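Local coordinates for listeriolysin O (Listeria monocytogenes, PDB 4CDB), which forms oligomeric pores in cholesterol-containing host membranes, inserting into the bilayer after a major conformational change and so lysing the cell, at residues 18-23 with 225-230; 260-265 with 307-312; 391-396 with 413-418. All coordinates share one frame; numbering follows the deposited sequence.

How the interactions relate
Interactions 1 and 3 lie on opposite sides of the chain's centre, their own centres about 92 Å apart, while interaction 2 sits much nearer the middle. Each joins different elements. Interaction 1 sets the N-terminal helix on a loop through small van der Waals touches of an alanine and an isoleucine, without direct hydrogen bonds, the polar ends being held by a neighbouring aspartate. Interaction 2, the most deeply buried, is a ladder of straight backbone bonds between two strands, with tyrosines that reach sodium ions. Interaction 3, partly buried in the C-terminal beta sandwich, closes one end of a hairpin where an asparagine amide takes over from regular strand pairing.

Interaction 1 of 3, residues 18-23 with 225-230; sequences KHADEI and PTRPSR
Ala20 brings helix 14-28 down onto the loop residues Arg227 and Ser229. Its methyl, pointing at the loop, faces two polar groups on the same side: CB lies 3.7 Å from Arg227 NH2 and 3.8 Å from Ser229 OG. The carbonyl of the same residue approaches the serine as well, Ala20 O standing 3.3 Å from Ser229 CB, without a hydrogen bond to the hydroxyl. One residue on, Asp21 turns its CB away from the loop, but its backbone N comes to the edge of the Arg227 guanidinium, near the plane of that group, with NH2 3.8 Å away. The carboxylate is not in contact with this arginine, Asp21 OD1 being 5.2 Å from Arg227 NH2, so any attraction between the two charges probably acts only at a distance.

The helix is the N-terminal one of the long cytolysin chain, and the loop is the connection from strand 207-222 of the large antiparallel sheet to helix 238-243. Here Arg230 N bonds to Arg227 O, closing a bend in which Ser229 CB points toward the helix. Ile23, a turn after Ala20, completes the apolar side: its CG2 branch, anti to the backbone N, meets Ser229 CB at 4.0 Å, and its side chain also packs on Phe232. Beyond Ile23 comes the residue that takes the polar ends. Asp24 receives the hydroxyl of Ser229 at OD1 and forms a salt bridge through OD2 with Arg227 NE, whose place is set by a bend of the arginine chain at chi3 (58°). Pro228 follows the same helix further, touching Asp24, Ile27 and Gln28.

Interaction 2 of 3, residues 260-265 with 307-312; sequences YGRQVY and AVIYGG. With NA (sodium ion), chain N; NA (sodium ion), chain T.
Tyr265 and Tyr310 project from the same face of the strand pair and meet obliquely, Tyr265 CD2 lying 3.8 Å from Tyr310 CE2. Tyr265 CE2 comes up near the plane of the Tyr310 ring, at its edge. The two hydroxyls reach separate sodium ions, Tyr265 OH and Tyr310 OH each 2.5 Å from its own ion, and a water also lies on each ion.

Behind the rings, strands 262-270 and 303-310 run antiparallel. Gln263 pairs with Tyr310 through two bonds, the shorter from Tyr310 N to Gln263 O (2.8 Å, 174° at the hydrogen), and Tyr265 with Val308 through two more. Between them the non-hydrogen-bonded pair Val264 and Ile309 turns to the other face, where their CG2 atoms touch at 4.1 Å. Arg262, extended from CG to NE, rests its NH2 against Ile309 CG2 at 3.7 Å, while Gln215 holds its NH1. Gln263 OE1 is held by Lys214.

Further out, helix 187-194 covers the tyrosine face, Val190 touching both tyrosine side chains. Gln78 and the backbone of Phe183 complete the Tyr265 ion site. In this crystal form the ion links the Tyr265 hydroxyl to the carbonyl of Phe183, in a segment assigned as a transmembrane beta strand of the pore, here the end of helix 176-183. Such an ion contact is probably easier to give up than the four backbone bonds of the strand pair.

Interaction 3 of 3, residues 391-396 with 413-418; sequences AQFNIS and KNWSEN
The indole of Trp415 has Glu417 CB over the centre of one face, 3.5 Å above the plane, while its benzo edge meets strand 391-402. At that edge Phe393 CB lies near the ring plane, 3.9 Å from Trp415 CZ3. Ile395 runs side by side with the indole and puts its CD1 3.9 Å from Trp415 CE3. Trp415 CG, anti to the backbone N (chi1 -171°), sets out in the same direction as the Ile395 side chain; the tryptophan also touches Ile383, Phe426 and Ile430 of the other sheet. A second flat pair stacks nearby: the amides of Asn394 and Asn418 lie with their planes 22° apart, ND2 to ND2 at 3.7 Å, the side chains crossing at about a right angle.

Asn418 also holds the strand. Its OD1 receives Ile395 N at 2.8 Å in a nearly straight bond, 172° at the hydrogen, and its ND2 gives a longer bond of 3.2 Å to Ile395 O, approaching from above the carbonyl plane. The same Ile395 O takes the N-H of Trp415 nearly head-on, so two donors share it. This happens just where the regular pairing of hairpin 391-402/408-414 ends with Ser396 opposite Asn414, and the chain leaves in a type I turn from Trp415 to Asn418. Two residues back along the strand, a water bridges Phe393 N and Glu417 O.

Strand 408-414 is one of the two outer strands of its four-stranded sheet in the C-terminal beta sandwich. The Asn418 amide partly imitates a partner backbone at Ile395, and backbone bonds of Phe393 with Asn419 and Ala391 with Lys422 continue beyond it, while the turn sets its indole against strands 362-385 and 426-432 of the facing sheet.

Interaction 1 of 3, residues 18-23 with 225-230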
ATOM      1  N   LYS A  18      35.039  36.653  -9.775  1.00 35.35           N
ATOM      2  CA  LYS A  18      34.201  37.055 -10.895  1.00 34.06           C
ATOM      3  C   LYS A  18      33.387  35.872 -11.429  1.00 32.79           C
ATOM      4  O   LYS A  18      32.201  36.010 -11.717  1.00 34.29           O
ATOM      5  CB  LYS A  18      35.053  37.668 -12.011  1.00 33.29           C
ATOM      6  CG  LYS A  18      34.245  38.199 -13.190  1.00 38.39           C
ATOM      7  CD  LYS A  18      35.145  38.638 -14.339  1.00 42.08           C
ATOM      8  CE  LYS A  18      34.322  39.084 -15.541  1.00 49.22           C
ATOM      9  NZ  LYS A  18      35.177  39.353 -16.732  1.00 54.75           N
ATOM     10  N   HIS A  19      34.021  34.708 -11.547  1.00 35.18           N
ATOM     11  CA  HIS A  19      33.327  33.516 -12.030  1.00 40.24           C
ATOM     12  C   HIS A  19      32.242  33.066 -11.052  1.00 39.60           C
ATOM     13  O   HIS A  19      31.164  32.637 -11.465  1.00 42.19           O
ATOM     14  CB  HIS A  19      34.313  32.371 -12.289  1.00 40.20           C
ATOM     15  CG  HIS A  19      35.225  32.603 -13.452  1.00 47.14           C
ATOM     16  ND1 HIS A  19      34.875  33.386 -14.533  1.00 50.53           N
ATOM     17  CD2 HIS A  19      36.478  32.154 -13.706  1.00 49.60           C
ATOM     18  CE1 HIS A  19      35.871  33.410 -15.398  1.00 51.54           C
ATOM     19  NE2 HIS A  19      36.857  32.669 -14.920  1.00 51.85           N
ATOM     20  N   ALA A  20      32.534  33.166  -9.757  1.00 37.59           N
ATOM     21  CA  ALA A  20      31.570  32.791  -8.728  1.00 37.72           C
ATOM     22  C   ALA A  20      30.346  33.699  -8.793  1.00 39.65           C
ATOM     23  O   ALA A  20      29.209  33.241  -8.680  1.00 37.67           O
ATOM     24  CB  ALA A  20      32.211  32.847  -7.340  1.00 35.19           C
ATOM     25  N   ASP A  21      30.590  34.989  -8.993  1.00 37.96           N
ATOM     26  CA  ASP A  21      29.515  35.960  -9.115  1.00 38.85           C
ATOM     27  C   ASP A  21      28.689  35.719 -10.380  1.00 36.88           C
ATOM     28  O   ASP A  21      27.468  35.858 -10.363  1.00 37.60           O
ATOM     29  CB  ASP A  21      30.085  37.377  -9.103  1.00 42.88           C
ATOM     30  CG  ASP A  21      29.024  38.435  -9.320  1.00 57.26           C
ATOM     31  OD1 ASP A  21      28.366  38.825  -8.334  1.00 63.89           O
ATOM     32  OD2 ASP A  21      28.854  38.885 -10.474  1.00 63.57           O
ATOM     33  N   GLU A  22      29.355  35.352 -11.471  1.00 37.58           N
ATOM     34  CA  GLU A  22      28.652  35.021 -12.708  1.00 42.36           C
ATOM     35  C   GLU A  22      27.761  33.796 -12.519  1.00 36.57           C
ATOM     36  O   GLU A  22      26.655  33.736 -13.051  1.00 36.81           O
ATOM     37  CB  GLU A  22      29.632  34.781 -13.856  1.00 48.98           C
ATOM     38  CG  GLU A  22      30.355  36.024 -14.350  1.00 64.76           C
ATOM     39  CD  GLU A  22      31.364  35.704 -15.435  1.00 76.92           C
ATOM     40  OE1 GLU A  22      31.597  34.503 -15.692  1.00 81.29           O
ATOM     41  OE2 GLU A  22      31.923  36.649 -16.032  1.00 79.88           O
ATOM     42  N   ILE A  23      28.249  32.818 -11.763  1.00 39.65           N
ATOM     43  CA  ILE A  23      27.458  31.627 -11.466  1.00 38.37           C
ATOM     44  C   ILE A  23      26.222  31.991 -10.648  1.00 36.35           C
ATOM     45  O   ILE A  23      25.116  31.539 -10.951  1.00 37.22           O
ATOM     46  CB  ILE A  23      28.291  30.545 -10.741  1.00 37.53           C
ATOM     47  CG1 ILE A  23      29.335  29.959 -11.690  1.00 34.03           C
ATOM     48  CG2 ILE A  23      27.395  29.431 -10.222  1.00 38.08           C
ATOM     49  CD1 ILE A  23      30.337  29.038 -11.016  1.00 36.92           C
ATOM     50  N   PRO A 225      23.854  26.942   1.702  1.00 48.66           N
ATOM     51  CA  PRO A 225      24.732  28.040   1.282  1.00 48.79           C
ATOM     52  C   PRO A 225      23.959  29.320   0.980  1.00 48.11           C
ATOM     53  O   PRO A 225      22.868  29.265   0.407  1.00 41.79           O
ATOM     54  CB  PRO A 225      25.379  27.497   0.004  1.00 50.19           C
ATOM     55  CG  PRO A 225      24.395  26.505  -0.520  1.00 50.35           C
ATOM     56  CD  PRO A 225      23.799  25.863   0.699  1.00 51.65           C
ATOM     57  N   THR A 226      24.524  30.459   1.366  1.00 46.68           N
ATOM     58  CA  THR A 226      23.896  31.750   1.108  1.00 54.44           C
ATOM     59  C   THR A 226      24.068  32.169  -0.350  1.00 47.38           C
ATOM     60  O   THR A 226      23.359  33.049  -0.837  1.00 49.74           O
ATOM     61  CB  THR A 226      24.476  32.851   2.014  1.00 63.20           C
ATOM     62  OG1 THR A 226      25.902  32.891   1.869  1.00 64.86           O
ATOM     63  CG2 THR A 226      24.124  32.590   3.472  1.00 68.44           C
ATOM     64  N   ARG A 227      25.020  31.541  -1.032  1.00 43.45           N
ATOM     65  CA  ARG A 227      25.256  31.795  -2.448  1.00 46.03           C
ATOM     66  C   ARG A 227      25.225  30.481  -3.211  1.00 39.02           C
ATOM     67  O   ARG A 227      25.780  29.482  -2.752  1.00 41.13           O
ATOM     68  CB  ARG A 227      26.605  32.481  -2.666  1.00 43.66           C
ATOM     69  CG  ARG A 227      26.751  33.814  -1.955  1.00 51.16           C
ATOM     70  CD  ARG A 227      28.164  34.361  -2.105  1.00 56.36           C
ATOM     71  NE  ARG A 227      28.532  34.534  -3.508  1.00 62.30           N
ATOM     72  CZ  ARG A 227      29.755  34.838  -3.932  1.00 62.42           C
ATOM     73  NH1 ARG A 227      30.743  35.004  -3.063  1.00 61.06           N
ATOM     74  NH2 ARG A 227      29.990  34.973  -5.229  1.00 58.09           N
ATOM     75  N   PRO A 228      24.564  30.477  -4.378  1.00 34.93           N
ATOM     76  CA  PRO A 228      24.491  29.286  -5.232  1.00 39.87           C
ATOM     77  C   PRO A 228      25.869  28.780  -5.644  1.00 41.51           C
ATOM     78  O   PRO A 228      26.055  27.578  -5.823  1.00 43.39           O
ATOM     79  CB  PRO A 228      23.721  29.786  -6.457  1.00 42.00           C
ATOM     80  CG  PRO A 228      22.873  30.900  -5.934  1.00 36.53           C
ATOM     81  CD  PRO A 228      23.711  31.570  -4.878  1.00 33.14           C
ATOM     82  N   SER A 229      26.827  29.691  -5.782  1.00 37.18           N
ATOM     83  CA  SER A 229      28.169  29.333  -6.232  1.00 37.83           C
ATOM     84  C   SER A 229      29.019  28.642  -5.164  1.00 36.11           C
ATOM     85  O   SER A 229      30.079  28.103  -5.474  1.00 36.59           O
ATOM     86  CB  SER A 229      28.906  30.571  -6.748  1.00 38.74           C
ATOM     87  OG  SER A 229      29.007  31.559  -5.739  1.00 36.75           O
ATOM     88  N   ARG A 230      28.559  28.661  -3.915  1.00 41.57           N
ATOM     89  CA  ARG A 230      29.345  28.116  -2.805  1.00 44.29           C
ATOM     90  C   ARG A 230      29.659  26.627  -2.937  1.00 37.72           C
ATOM     91  O   ARG A 230      30.683  26.163  -2.444  1.00 35.71           O
ATOM     92  CB  ARG A 230      28.665  28.386  -1.457  1.00 53.12           C
ATOM     93  CG  ARG A 230      29.302  29.508  -0.652  1.00 62.31           C
ATOM     94  CD  ARG A 230      30.800  29.287  -0.459  1.00 68.25           C
ATOM     95  NE  ARG A 230      31.131  28.693   0.835  1.00 71.48           N
ATOM     96  CZ  ARG A 230      31.516  27.432   1.015  1.00 68.75           C
ATOM     97  NH1 ARG A 230      31.625  26.610  -0.019  1.00 63.05           N
ATOM     98  NH2 ARG A 230      31.797  26.994   2.235  1.00 69.99           N
TER

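Interaction 2 of 3, residues 260-265 with 307-312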
ATOM      1  N   TYR A 260      19.212   7.367   6.801  1.00 27.70           N
ATOM      2  CA  TYR A 260      19.895   6.078   6.809  1.00 28.52           C
ATOM      3  C   TYR A 260      19.170   5.106   7.728  1.00 36.33           C
ATOM      4  O   TYR A 260      18.664   5.496   8.780  1.00 29.84           O
ATOM      5  CB  TYR A 260      21.344   6.234   7.282  1.00 31.37           C
ATOM      6  CG  TYR A 260      22.221   7.071   6.375  1.00 35.13           C
ATOM      7  CD1 TYR A 260      22.218   8.457   6.460  1.00 32.36           C
ATOM      8  CD2 TYR A 260      23.071   6.474   5.454  1.00 28.63           C
ATOM      9  CE1 TYR A 260      23.024   9.226   5.643  1.00 33.78           C
ATOM     10  CE2 TYR A 260      23.883   7.234   4.630  1.00 29.23           C
ATOM     11  CZ  TYR A 260      23.854   8.611   4.729  1.00 35.20           C
ATOM     12  OH  TYR A 260      24.658   9.377   3.916  1.00 33.61           O
ATOM     13  N   GLY A 261      19.129   3.838   7.334  1.00 29.87           N
ATOM     14  CA  GLY A 261      18.507   2.823   8.162  1.00 30.86           C
ATOM     15  C   GLY A 261      18.115   1.545   7.449  1.00 36.29           C
ATOM     16  O   GLY A 261      18.800   1.079   6.537  1.00 35.94           O
ATOM     17  N   ARG A 262      16.992   0.982   7.876  1.00 31.26           N
ATOM     18  CA  ARG A 262      16.542  -0.320   7.406  1.00 33.82           C
ATOM     19  C   ARG A 262      15.144  -0.186   6.821  1.00 30.69           C
ATOM     20  O   ARG A 262      14.290   0.489   7.399  1.00 33.51           O
ATOM     21  CB  ARG A 262      16.539  -1.302   8.582  1.00 42.27           C
ATOM     22  CG  ARG A 262      16.008  -2.692   8.282  1.00 48.86           C
ATOM     23  CD  ARG A 262      16.086  -3.559   9.533  1.00 50.30           C
ATOM     24  NE  ARG A 262      15.612  -4.920   9.304  1.00 52.11           N
ATOM     25  CZ  ARG A 262      14.375  -5.332   9.556  1.00 56.42           C
ATOM     26  NH1 ARG A 262      13.482  -4.485  10.050  1.00 57.07           N
ATOM     27  NH2 ARG A 262      14.031  -6.590   9.317  1.00 57.11           N
ATOM     28  N   GLN A 263      14.907  -0.810   5.672  1.00 32.50           N
ATOM     29  CA  GLN A 263      13.595  -0.726   5.038  1.00 31.61           C
ATOM     30  C   GLN A 263      13.036  -2.098   4.688  1.00 32.62           C
ATOM     31  O   GLN A 263      13.736  -2.943   4.128  1.00 34.76           O
ATOM     32  CB  GLN A 263      13.645   0.152   3.784  1.00 30.32           C
ATOM     33  CG  GLN A 263      12.277   0.381   3.144  1.00 40.91           C
ATOM     34  CD  GLN A 263      12.315   1.383   2.007  1.00 48.31           C
ATOM     35  OE1 GLN A 263      11.298   1.985   1.663  1.00 52.66           O
ATOM     36  NE2 GLN A 263      13.488   1.562   1.411  1.00 47.95           N
ATOM     37  N   VAL A 264      11.768  -2.309   5.025  1.00 30.56           N
ATOM     38  CA  VAL A 264      11.083  -3.557   4.718  1.00 35.27           C
ATOM     39  C   VAL A 264       9.896  -3.286   3.804  1.00 32.19           C
ATOM     40  O   VAL A 264       8.998  -2.521   4.158  1.00 31.91           O
ATOM     41  CB  VAL A 264      10.574  -4.244   5.999  1.00 36.57           C
ATOM     42  CG1 VAL A 264       9.885  -5.552   5.658  1.00 40.52           C
ATOM     43  CG2 VAL A 264      11.723  -4.483   6.963  1.00 35.95           C
ATOM     44  N   TYR A 265       9.902  -3.896   2.623  1.00 30.76           N
ATOM     45  CA  TYR A 265       8.753  -3.835   1.729  1.00 35.43           C
ATOM     46  C   TYR A 265       7.933  -5.110   1.882  1.00 40.97           C
ATOM     47  O   TYR A 265       8.490  -6.208   1.929  1.00 41.26           O
ATOM     48  CB  TYR A 265       9.192  -3.663   0.274  1.00 36.87           C
ATOM     49  CG  TYR A 265       9.654  -2.267  -0.078  1.00 38.14           C
ATOM     50  CD1 TYR A 265       8.740  -1.274  -0.408  1.00 37.65           C
ATOM     51  CD2 TYR A 265      11.005  -1.946  -0.098  1.00 43.56           C
ATOM     52  CE1 TYR A 265       9.159   0.005  -0.737  1.00 38.86           C
ATOM     53  CE2 TYR A 265      11.434  -0.673  -0.426  1.00 46.49           C
ATOM     54  CZ  TYR A 265      10.508   0.298  -0.744  1.00 46.66           C
ATOM     55  OH  TYR A 265      10.940   1.564  -1.069  1.00 51.28           O
ATOM     56  N   ALA A 307       8.343 -10.578   1.815  1.00 52.45           N
ATOM     57  CA  ALA A 307       9.093  -9.458   2.368  1.00 53.99           C
ATOM     58  C   ALA A 307      10.430  -9.250   1.672  1.00 52.96           C
ATOM     59  O   ALA A 307      11.194 -10.196   1.479  1.00 53.30           O
ATOM     60  CB  ALA A 307       9.303  -9.652   3.862  1.00 56.21           C
ATOM     61  N   VAL A 308      10.701  -8.003   1.298  1.00 48.13           N
ATOM     62  CA  VAL A 308      12.005  -7.608   0.780  1.00 43.49           C
ATOM     63  C   VAL A 308      12.648  -6.644   1.773  1.00 43.05           C
ATOM     64  O   VAL A 308      12.077  -5.599   2.089  1.00 40.74           O
ATOM     65  CB  VAL A 308      11.881  -6.925  -0.591  1.00 44.30           C
ATOM     66  CG1 VAL A 308      13.252  -6.537  -1.121  1.00 45.76           C
ATOM     67  CG2 VAL A 308      11.172  -7.843  -1.571  1.00 43.73           C
ATOM     68  N   ILE A 309      13.831  -6.997   2.267  1.00 46.45           N
ATOM     69  CA  ILE A 309      14.469  -6.238   3.337  1.00 45.61           C
ATOM     70  C   ILE A 309      15.807  -5.637   2.904  1.00 45.76           C
ATOM     71  O   ILE A 309      16.695  -6.355   2.440  1.00 49.08           O
ATOM     72  CB  ILE A 309      14.700  -7.129   4.578  1.00 49.53           C
ATOM     73  CG1 ILE A 309      13.428  -7.908   4.921  1.00 46.46           C
ATOM     74  CG2 ILE A 309      15.165  -6.297   5.765  1.00 49.18           C
ATOM     75  CD1 ILE A 309      13.597  -8.875   6.076  1.00 47.82           C
ATOM     76  N   TYR A 310      15.945  -4.321   3.060  1.00 39.18           N
ATOM     77  CA  TYR A 310      17.203  -3.634   2.768  1.00 38.00           C
ATOM     78  C   TYR A 310      17.795  -3.029   4.039  1.00 41.77           C
ATOM     79  O   TYR A 310      17.062  -2.524   4.891  1.00 40.47           O
ATOM     80  CB  TYR A 310      16.995  -2.520   1.737  1.00 37.98           C
ATOM     81  CG  TYR A 310      16.322  -2.958   0.457  1.00 42.48           C
ATOM     82  CD1 TYR A 310      16.876  -3.952  -0.339  1.00 42.01           C
ATOM     83  CD2 TYR A 310      15.146  -2.358   0.030  1.00 43.13           C
ATOM     84  CE1 TYR A 310      16.268  -4.347  -1.516  1.00 42.39           C
ATOM     85  CE2 TYR A 310      14.530  -2.744  -1.145  1.00 48.70           C
ATOM     86  CZ  TYR A 310      15.095  -3.738  -1.915  1.00 47.42           C
ATOM     87  OH  TYR A 310      14.485  -4.126  -3.084  1.00 51.01           O
ATOM     88  N   GLY A 311      19.121  -3.071   4.159  1.00 44.57           N
ATOM     89  CA  GLY A 311      19.811  -2.473   5.290  1.00 46.30           C
ATOM     90  C   GLY A 311      19.521  -3.143   6.621  1.00 54.57           C
ATOM     91  O   GLY A 311      19.663  -2.527   7.681  1.00 54.61           O
ATOM     92  N   GLY A 312      19.116  -4.408   6.568  1.00 57.91           N
ATOM     93  CA  GLY A 312      18.810  -5.156   7.772  1.00 66.53           C
ATOM     94  C   GLY A 312      19.977  -6.000   8.245  1.00 76.33           C
ATOM     95  O   GLY A 312      19.909  -6.638   9.295  1.00 81.11           O
TER
HETATM   96 NA    NA N1539       9.197   3.249  -1.706  1.00 56.28          NA
HETATM   97 NA    NA T1545      15.698  -5.687  -4.648  1.00 82.75          NA
HETATM   98  O   HOH W   1       8.171   4.376   0.368  1.00 40.98           O
HETATM   99  O   HOH W   2      13.987  -6.198  -7.036  1.00 72.42           O

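Interaction 3 of 3, residues 391-396 with 413-418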
ATOM      1  N   ALA A 391     -50.313 -32.395   2.598  1.00 32.54           N
ATOM      2  CA  ALA A 391     -49.687 -31.078   2.649  1.00 31.04           C
ATOM      3  C   ALA A 391     -49.397 -30.521   1.259  1.00 31.21           C
ATOM      4  O   ALA A 391     -49.157 -31.274   0.314  1.00 32.61           O
ATOM      5  CB  ALA A 391     -48.407 -31.138   3.465  1.00 27.79           C
ATOM      6  N   GLN A 392     -49.424 -29.196   1.142  1.00 28.99           N
ATOM      7  CA  GLN A 392     -49.005 -28.521  -0.081  1.00 31.50           C
ATOM      8  C   GLN A 392     -48.050 -27.388   0.261  1.00 31.12           C
ATOM      9  O   GLN A 392     -48.315 -26.597   1.165  1.00 30.51           O
ATOM     10  CB  GLN A 392     -50.208 -27.975  -0.856  1.00 34.11           C
ATOM     11  CG  GLN A 392     -51.012 -29.033  -1.595  1.00 39.38           C
ATOM     12  CD  GLN A 392     -52.038 -28.437  -2.548  1.00 45.29           C
ATOM     13  OE1 GLN A 392     -51.995 -27.246  -2.859  1.00 46.61           O
ATOM     14  NE2 GLN A 392     -52.964 -29.266  -3.015  1.00 39.72           N
ATOM     15  N   PHE A 393     -46.942 -27.312  -0.469  1.00 29.92           N
ATOM     16  CA  PHE A 393     -45.941 -26.281  -0.232  1.00 29.53           C
ATOM     17  C   PHE A 393     -45.976 -25.215  -1.313  1.00 36.34           C
ATOM     18  O   PHE A 393     -46.363 -25.475  -2.452  1.00 40.21           O
ATOM     19  CB  PHE A 393     -44.540 -26.894  -0.172  1.00 28.64           C
ATOM     20  CG  PHE A 393     -44.380 -27.933   0.895  1.00 35.85           C
ATOM     21  CD1 PHE A 393     -44.678 -29.263   0.637  1.00 41.29           C
ATOM     22  CD2 PHE A 393     -43.933 -27.583   2.159  1.00 36.22           C
ATOM     23  CE1 PHE A 393     -44.535 -30.225   1.621  1.00 43.09           C
ATOM     24  CE2 PHE A 393     -43.787 -28.542   3.146  1.00 40.04           C
ATOM     25  CZ  PHE A 393     -44.089 -29.863   2.875  1.00 41.95           C
ATOM     26  N   ASN A 394     -45.575 -24.007  -0.941  1.00 35.65           N
ATOM     27  CA  ASN A 394     -45.340 -22.953  -1.913  1.00 41.84           C
ATOM     28  C   ASN A 394     -44.052 -22.214  -1.574  1.00 38.27           C
ATOM     29  O   ASN A 394     -44.017 -21.390  -0.658  1.00 35.33           O
ATOM     30  CB  ASN A 394     -46.519 -21.984  -1.978  1.00 41.46           C
ATOM     31  CG  ASN A 394     -46.442 -21.066  -3.178  1.00 49.66           C
ATOM     32  OD1 ASN A 394     -45.731 -20.062  -3.160  1.00 53.01           O
ATOM     33  ND2 ASN A 394     -47.169 -21.411  -4.234  1.00 51.33           N
ATOM     34  N   ILE A 395     -42.988 -22.529  -2.303  1.00 37.36           N
ATOM     35  CA  ILE A 395     -41.692 -21.932  -2.029  1.00 39.26           C
ATOM     36  C   ILE A 395     -41.185 -21.165  -3.245  1.00 37.12           C
ATOM     37  O   ILE A 395     -41.107 -21.712  -4.345  1.00 37.43           O
ATOM     38  CB  ILE A 395     -40.669 -22.998  -1.600  1.00 41.37           C
ATOM     39  CG1 ILE A 395     -41.203 -23.776  -0.395  1.00 44.79           C
ATOM     40  CG2 ILE A 395     -39.330 -22.356  -1.281  1.00 36.89           C
ATOM     41  CD1 ILE A 395     -40.264 -24.828   0.129  1.00 46.83           C
ATOM     42  N   SER A 396     -40.859 -19.892  -3.039  1.00 35.36           N
ATOM     43  CA  SER A 396     -40.402 -19.024  -4.119  1.00 41.24           C
ATOM     44  C   SER A 396     -39.198 -18.195  -3.686  1.00 40.98           C
ATOM     45  O   SER A 396     -38.913 -18.074  -2.493  1.00 35.28           O
ATOM     46  CB  SER A 396     -41.532 -18.099  -4.577  1.00 44.72           C
ATOM     47  OG  SER A 396     -41.981 -17.278  -3.510  1.00 48.38           O
ATOM     48  N   LYS A 413     -38.456 -16.964  -9.085  1.00 48.75           N
ATOM     49  CA  LYS A 413     -38.387 -18.409  -9.265  1.00 49.37           C
ATOM     50  C   LYS A 413     -39.361 -19.153  -8.356  1.00 46.88           C
ATOM     51  O   LYS A 413     -39.586 -18.760  -7.213  1.00 44.32           O
ATOM     52  CB  LYS A 413     -36.957 -18.910  -9.043  1.00 54.80           C
ATOM     53  CG  LYS A 413     -35.968 -18.420 -10.090  1.00 63.19           C
ATOM     54  CD  LYS A 413     -36.278 -19.015 -11.457  1.00 70.45           C
ATOM     55  CE  LYS A 413     -35.964 -18.035 -12.579  1.00 77.91           C
ATOM     56  NZ  LYS A 413     -34.547 -17.578 -12.564  1.00 79.18           N
ATOM     57  N   ASN A 414     -39.939 -20.228  -8.882  1.00 46.75           N
ATOM     58  CA  ASN A 414     -40.842 -21.070  -8.111  1.00 51.44           C
ATOM     59  C   ASN A 414     -40.357 -22.511  -8.056  1.00 52.08           C
ATOM     60  O   ASN A 414     -39.837 -23.040  -9.039  1.00 54.68           O
ATOM     61  CB  ASN A 414     -42.255 -21.023  -8.693  1.00 49.58           C
ATOM     62  CG  ASN A 414     -42.999 -19.759  -8.317  1.00 52.69           C
ATOM     63  OD1 ASN A 414     -43.049 -19.381  -7.147  1.00 53.20           O
ATOM     64  ND2 ASN A 414     -43.578 -19.095  -9.310  1.00 57.84           N
ATOM     65  N   TRP A 415     -40.524 -23.138  -6.897  1.00 49.19           N
ATOM     66  CA  TRP A 415     -40.212 -24.551  -6.745  1.00 49.10           C
ATOM     67  C   TRP A 415     -41.140 -25.368  -7.637  1.00 45.92           C
ATOM     68  O   TRP A 415     -42.331 -25.073  -7.742  1.00 41.53           O
ATOM     69  CB  TRP A 415     -40.372 -24.981  -5.287  1.00 48.62           C
ATOM     70  CG  TRP A 415     -39.872 -26.365  -5.007  1.00 49.64           C
ATOM     71  CD1 TRP A 415     -38.946 -27.066  -5.726  1.00 49.60           C
ATOM     72  CD2 TRP A 415     -40.278 -27.220  -3.933  1.00 45.44           C
ATOM     73  NE1 TRP A 415     -38.749 -28.304  -5.162  1.00 46.17           N
ATOM     74  CE2 TRP A 415     -39.553 -28.424  -4.060  1.00 45.98           C
ATOM     75  CE3 TRP A 415     -41.180 -27.085  -2.874  1.00 46.32           C
ATOM     76  CZ2 TRP A 415     -39.707 -29.485  -3.167  1.00 47.94           C
ATOM     77  CZ3 TRP A 415     -41.331 -28.138  -1.990  1.00 46.94           C
ATOM     78  CH2 TRP A 415     -40.599 -29.323  -2.141  1.00 48.80           C
ATOM     79  N   SER A 416     -40.588 -26.390  -8.280  1.00 47.01           N
ATOM     80  CA  SER A 416     -41.349 -27.223  -9.201  1.00 52.84           C
ATOM     81  C   SER A 416     -42.468 -27.993  -8.503  1.00 50.70           C
ATOM     82  O   SER A 416     -43.454 -28.371  -9.133  1.00 44.09           O
ATOM     83  CB  SER A 416     -40.417 -28.200  -9.913  1.00 59.63           C
ATOM     84  OG  SER A 416     -39.808 -29.069  -8.979  1.00 64.41           O
ATOM     85  N   GLU A 417     -42.310 -28.230  -7.203  1.00 49.81           N
ATOM     86  CA  GLU A 417     -43.285 -29.012  -6.449  1.00 48.27           C
ATOM     87  C   GLU A 417     -44.359 -28.145  -5.797  1.00 42.43           C
ATOM     88  O   GLU A 417     -45.155 -28.630  -4.994  1.00 43.89           O
ATOM     89  CB  GLU A 417     -42.588 -29.868  -5.387  1.00 49.55           C
ATOM     90  CG  GLU A 417     -41.540 -30.826  -5.939  1.00 56.26           C
ATOM     91  CD  GLU A 417     -42.129 -31.908  -6.830  1.00 63.54           C
ATOM     92  OE1 GLU A 417     -43.334 -32.213  -6.694  1.00 64.82           O
ATOM     93  OE2 GLU A 417     -41.381 -32.463  -7.660  1.00 71.60           O
ATOM     94  N   ASN A 418     -44.377 -26.861  -6.144  1.00 36.79           N
ATOM     95  CA  ASN A 418     -45.374 -25.943  -5.604  1.00 38.47           C
ATOM     96  C   ASN A 418     -46.807 -26.382  -5.902  1.00 42.30           C
ATOM     97  O   ASN A 418     -47.106 -26.846  -7.005  1.00 43.24           O
ATOM     98  CB  ASN A 418     -45.145 -24.523  -6.128  1.00 41.63           C
ATOM     99  CG  ASN A 418     -44.106 -23.760  -5.324  1.00 42.81           C
ATOM    100  OD1 ASN A 418     -43.497 -24.297  -4.398  1.00 36.08           O
ATOM    101  ND2 ASN A 418     -43.900 -22.497  -5.679  1.00 38.75           N
TER
HETATM  102  O   HOH W   3     -46.454 -29.090  -2.523  1.00 33.26           O